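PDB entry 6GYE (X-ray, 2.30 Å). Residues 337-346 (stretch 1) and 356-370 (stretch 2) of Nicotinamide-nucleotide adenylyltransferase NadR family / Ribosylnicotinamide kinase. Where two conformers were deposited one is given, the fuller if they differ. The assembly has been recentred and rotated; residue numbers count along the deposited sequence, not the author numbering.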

# COMPACT_ATOMS: atom_id res chain seq x y z
N LEU A 337 -5.10 -15.21 14.19
CA LEU A 337 -4.31 -16.36 14.63
C LEU A 337 -3.62 -17.08 13.48
O LEU A 337 -2.58 -17.72 13.69
CB LEU A 337 -5.20 -17.33 15.40
CG LEU A 337 -5.65 -16.75 16.74
CD1 LEU A 337 -6.43 -17.75 17.52
CD2 LEU A 337 -4.42 -16.30 17.53
N ASP A 338 -4.16 -16.98 12.26
CA ASP A 338 -3.54 -17.69 11.13
C ASP A 338 -2.26 -17.03 10.65
O ASP A 338 -1.48 -17.68 9.94
CB ASP A 338 -4.52 -17.80 9.97
CG ASP A 338 -5.49 -18.96 10.15
OD1 ASP A 338 -5.11 -19.97 10.79
OD2 ASP A 338 -6.62 -18.86 9.64
N LYS A 339 -2.00 -15.79 11.05
CA LYS A 339 -0.76 -15.10 10.73
C LYS A 339 0.26 -15.17 11.86
O LYS A 339 1.36 -14.62 11.71
CB LYS A 339 -1.07 -13.64 10.39
CG LYS A 339 -1.96 -13.48 9.16
CD LYS A 339 -2.41 -12.03 9.01
CE LYS A 339 -3.20 -11.83 7.72
NZ LYS A 339 -3.67 -10.41 7.66
N VAL A 340 -0.05 -15.82 12.97
CA VAL A 340 0.80 -15.80 14.15
C VAL A 340 1.73 -17.01 14.14
O VAL A 340 1.28 -18.15 14.03
CB VAL A 340 -0.03 -15.77 15.44
CG1 VAL A 340 0.88 -15.96 16.64
CG2 VAL A 340 -0.80 -14.47 15.58
N VAL A 341 3.02 -16.76 14.29
CA VAL A 341 4.02 -17.78 14.55
C VAL A 341 4.65 -17.46 15.90
O VAL A 341 5.14 -16.35 16.11
CB VAL A 341 5.08 -17.83 13.44
CG1 VAL A 341 6.21 -18.78 13.83
CG2 VAL A 341 4.44 -18.23 12.10
N ILE A 342 4.63 -18.43 16.80
CA ILE A 342 5.17 -18.27 18.14
C ILE A 342 6.60 -18.80 18.16
O ILE A 342 6.85 -19.95 17.76
CB ILE A 342 4.30 -19.00 19.17
CG1 ILE A 342 2.89 -18.42 19.12
CG2 ILE A 342 4.91 -18.90 20.55
CD1 ILE A 342 2.00 -18.93 20.21
N LEU A 343 7.54 -17.97 18.61
CA LEU A 343 8.96 -18.34 18.58
C LEU A 343 9.37 -19.01 19.90
O LEU A 343 10.11 -18.47 20.72
CB LEU A 343 9.81 -17.11 18.28
CG LEU A 343 9.47 -16.43 16.95
CD1 LEU A 343 10.18 -15.11 16.85
CD2 LEU A 343 9.85 -17.35 15.79
N ASP A 344 8.92 -20.25 20.05
CA ASP A 344 9.16 -21.02 21.27
C ASP A 344 10.28 -22.04 21.05
O ASP A 344 10.07 -23.25 20.93
CB ASP A 344 7.86 -21.69 21.72
CG ASP A 344 7.22 -22.53 20.63
OD1 ASP A 344 7.78 -22.61 19.50
OD2 ASP A 344 6.14 -23.09 20.88
N ASP A 345 11.50 -21.53 20.96
CA ASP A 345 12.68 -22.36 20.75
C ASP A 345 13.66 -22.19 21.91
O ASP A 345 13.27 -21.72 22.98
CB ASP A 345 13.33 -22.02 19.42
CG ASP A 345 12.37 -22.16 18.27
OD1 ASP A 345 12.19 -23.30 17.78
OD2 ASP A 345 11.74 -21.15 17.89
N GLU A 346 14.92 -22.57 21.70
CA GLU A 346 15.97 -22.37 22.70
C GLU A 346 15.61 -22.90 24.09
O GLU A 346 16.22 -23.86 24.56
CB GLU A 346 16.31 -20.87 22.78
CG GLU A 346 16.57 -20.25 21.41
CD GLU A 346 17.02 -18.80 21.48
OE1 GLU A 346 17.15 -18.26 22.60
OE2 GLU A 346 17.24 -18.21 20.40
N LEU A 356 17.28 -24.29 15.39
CA LEU A 356 18.50 -24.11 16.17
C LEU A 356 18.35 -22.98 17.17
O LEU A 356 18.85 -23.06 18.30
CB LEU A 356 19.69 -23.84 15.25
CG LEU A 356 20.26 -25.00 14.43
CD1 LEU A 356 21.33 -24.50 13.46
CD2 LEU A 356 20.83 -26.07 15.33
N THR A 357 17.74 -21.88 16.74
CA THR A 357 17.60 -20.68 17.55
C THR A 357 16.29 -19.98 17.19
O THR A 357 15.67 -20.27 16.16
CB THR A 357 18.75 -19.68 17.32
OG1 THR A 357 18.61 -19.08 16.02
CG2 THR A 357 20.14 -20.35 17.42
N ARG A 358 15.91 -19.04 18.05
CA ARG A 358 14.79 -18.16 17.77
C ARG A 358 14.94 -17.50 16.40
O ARG A 358 13.98 -17.43 15.62
CB ARG A 358 14.69 -17.11 18.88
CG ARG A 358 13.29 -16.60 19.18
CD ARG A 358 13.04 -16.45 20.69
NE ARG A 358 13.14 -17.72 21.42
CZ ARG A 358 12.56 -17.96 22.59
NH1 ARG A 358 11.81 -17.03 23.18
NH2 ARG A 358 12.72 -19.14 23.18
N TYR A 359 16.15 -17.01 16.10
CA TYR A 359 16.39 -16.33 14.83
C TYR A 359 16.20 -17.27 13.64
O TYR A 359 15.59 -16.89 12.63
CB TYR A 359 17.79 -15.70 14.82
CG TYR A 359 18.13 -15.15 13.47
CD1 TYR A 359 17.73 -13.87 13.09
CD2 TYR A 359 18.81 -15.93 12.55
CE1 TYR A 359 18.01 -13.39 11.82
CE2 TYR A 359 19.09 -15.47 11.30
CZ TYR A 359 18.69 -14.20 10.93
OH TYR A 359 19.01 -13.78 9.66
N HIS A 360 16.72 -18.51 13.73
CA HIS A 360 16.49 -19.48 12.66
C HIS A 360 15.00 -19.68 12.42
O HIS A 360 14.54 -19.67 11.27
CB HIS A 360 17.14 -20.82 12.99
CG HIS A 360 18.62 -20.82 12.84
ND1 HIS A 360 19.45 -20.09 13.67
CD2 HIS A 360 19.43 -21.47 11.97
CE1 HIS A 360 20.71 -20.28 13.31
NE2 HIS A 360 20.72 -21.12 12.28
N HIS A 361 14.23 -19.84 13.50
CA HIS A 361 12.79 -20.04 13.35
C HIS A 361 12.14 -18.86 12.64
O HIS A 361 11.35 -19.04 11.70
CB HIS A 361 12.15 -20.24 14.73
CG HIS A 361 10.74 -20.73 14.67
ND1 HIS A 361 10.04 -21.15 15.80
CD2 HIS A 361 9.89 -20.90 13.63
CE1 HIS A 361 8.83 -21.53 15.44
NE2 HIS A 361 8.71 -21.40 14.13
N ALA A 362 12.46 -17.64 13.07
CA ALA A 362 11.80 -16.45 12.53
C ALA A 362 12.17 -16.21 11.07
O ALA A 362 11.31 -15.85 10.26
CB ALA A 362 12.16 -15.22 13.38
N ILE A 363 13.46 -16.33 10.72
CA ILE A 363 13.85 -16.04 9.35
C ILE A 363 13.26 -17.09 8.40
O ILE A 363 12.91 -16.77 7.26
CB ILE A 363 15.39 -15.92 9.23
CG1 ILE A 363 15.77 -15.18 7.95
CG2 ILE A 363 16.10 -17.31 9.29
CD1 ILE A 363 15.38 -13.70 7.94
N ASP A 364 13.09 -18.32 8.87
CA ASP A 364 12.37 -19.32 8.09
C ASP A 364 10.89 -18.95 7.95
O ASP A 364 10.30 -19.12 6.87
CB ASP A 364 12.52 -20.70 8.71
CG ASP A 364 12.08 -21.82 7.78
OD1 ASP A 364 12.50 -21.82 6.59
OD2 ASP A 364 11.33 -22.73 8.23
N ALA A 365 10.28 -18.44 9.02
CA ALA A 365 8.89 -18.01 8.91
C ALA A 365 8.79 -16.85 7.94
O ALA A 365 7.85 -16.79 7.13
CB ALA A 365 8.33 -17.63 10.28
N VAL A 366 9.78 -15.94 7.95
CA VAL A 366 9.82 -14.87 6.95
C VAL A 366 9.85 -15.46 5.54
O VAL A 366 9.09 -15.03 4.66
CB VAL A 366 11.01 -13.94 7.20
CG1 VAL A 366 11.20 -12.95 6.04
CG2 VAL A 366 10.80 -13.15 8.51
N HIS A 367 10.69 -16.46 5.34
CA HIS A 367 10.77 -17.13 4.04
C HIS A 367 9.41 -17.69 3.61
O HIS A 367 8.94 -17.43 2.50
CB HIS A 367 11.81 -18.24 4.06
CG HIS A 367 11.79 -19.07 2.82
ND1 HIS A 367 12.13 -18.56 1.58
CD2 HIS A 367 11.39 -20.35 2.61
CE1 HIS A 367 11.96 -19.50 0.66
NE2 HIS A 367 11.52 -20.59 1.26
N GLU A 368 8.75 -18.46 4.49
CA GLU A 368 7.48 -19.07 4.12
C GLU A 368 6.39 -18.03 3.84
O GLU A 368 5.53 -18.27 2.99
CB GLU A 368 7.01 -20.04 5.20
CG GLU A 368 7.96 -21.20 5.50
CD GLU A 368 8.11 -22.18 4.33
OE1 GLU A 368 7.17 -22.29 3.50
OE2 GLU A 368 9.17 -22.84 4.24
N TYR A 369 6.40 -16.89 4.52
CA TYR A 369 5.27 -15.97 4.39
C TYR A 369 5.51 -14.86 3.37
O TYR A 369 4.55 -14.20 2.97
CB TYR A 369 4.93 -15.32 5.74
CG TYR A 369 4.08 -16.16 6.66
CD1 TYR A 369 4.62 -17.24 7.36
CD2 TYR A 369 2.73 -15.86 6.84
CE1 TYR A 369 3.83 -18.01 8.21
CE2 TYR A 369 1.94 -16.63 7.69
CZ TYR A 369 2.48 -17.70 8.37
OH TYR A 369 1.66 -18.44 9.20
N THR A 370 6.75 -14.63 2.93
CA THR A 370 7.02 -13.59 1.95
C THR A 370 7.65 -14.09 0.67
O THR A 370 7.65 -13.35 -0.32
CB THR A 370 7.96 -12.52 2.52
OG1 THR A 370 9.29 -13.05 2.60
CG2 THR A 370 7.47 -12.02 3.90
O HOH W 1 1.43 -20.19 11.37
O HOH W 2 18.00 -15.85 18.31

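The short strand 340-342 runs nearly antiparallel to helix 358-370, their axes 9.8 Å apart at closest, and the contact is built around two aliphatic side chains, V341 and L343. V341 points toward the helix where alanine keeps the helix surface low: its CA lies 7.5 Å from the CA of A365, and its CG1 reaches the CB of A365 at 4.3 Å. CG1 of V341 also lies 3.6 Å from NE2 of H361, and its other methyl, CG2, lies 3.9 Å from CE1 of Y369, so one beta-branched residue touches three positions a turn apart, H361, A365 and Y369. The neighbours V340 and I342 point away, as strand alternation demands.

L343 is buried, and its CA-to-CB bond points sideways to the helix. Its CD2 packs 4.0 Å from CB of A362, another small residue that leaves room for a branched partner, and the same methyl sits over the face of the H361 imidazole in a CH-pi contact, 3.9 Å from the ring centroid. H361 therefore belongs to both the apolar centre and its polar border: a face covered by leucine, and an edge free for hydrogen bonding. At that edge ND1 of H361 donates to OD2 of D345 at 2.7 Å. Chi1 of H361 in t and chi1 of D345 in m bring the two groups together, although D345 is poorly ordered.

R358, one of two deposited conformers, loses the most surface to the other stretch. Its CG packs 3.6 Å from CB of L343, using the aliphatic stem as apolar cover, while its guanidinium turns to the loop backbone. The carbonyl O of L343 lies over one face, 3.1 Å from CZ of R358, a position no N-H points at; the O of D345 lies near the plane and accepts a weak hydrogen bond from NH2 of R358 at 2.6 Å. The off-rotamer chi1 and chi2 of R358 accompany this reach.

At the start of the helix, the first turn has backbone N-H groups without helical acceptors. E346 supplies one from across the contact: its OE2 accepts from N of R358 at 2.8 Å with a nearly straight geometry. Water 2 extends the arrangement, donating to OE2 of E346 (3.2 Å) and accepting from N of Y359 (3.1 Å). An extended glutamate suits this exposed place, though it too is poorly ordered.

The opposite end closes more loosely. Y369 lays its ring beside V341 and carries its hydroxyl to the border, where OH of Y369 lies 3.3 Å from O of D338 and 2.8 Å from water 1, which in turn donates weakly to O of V340 at 3.4 Å.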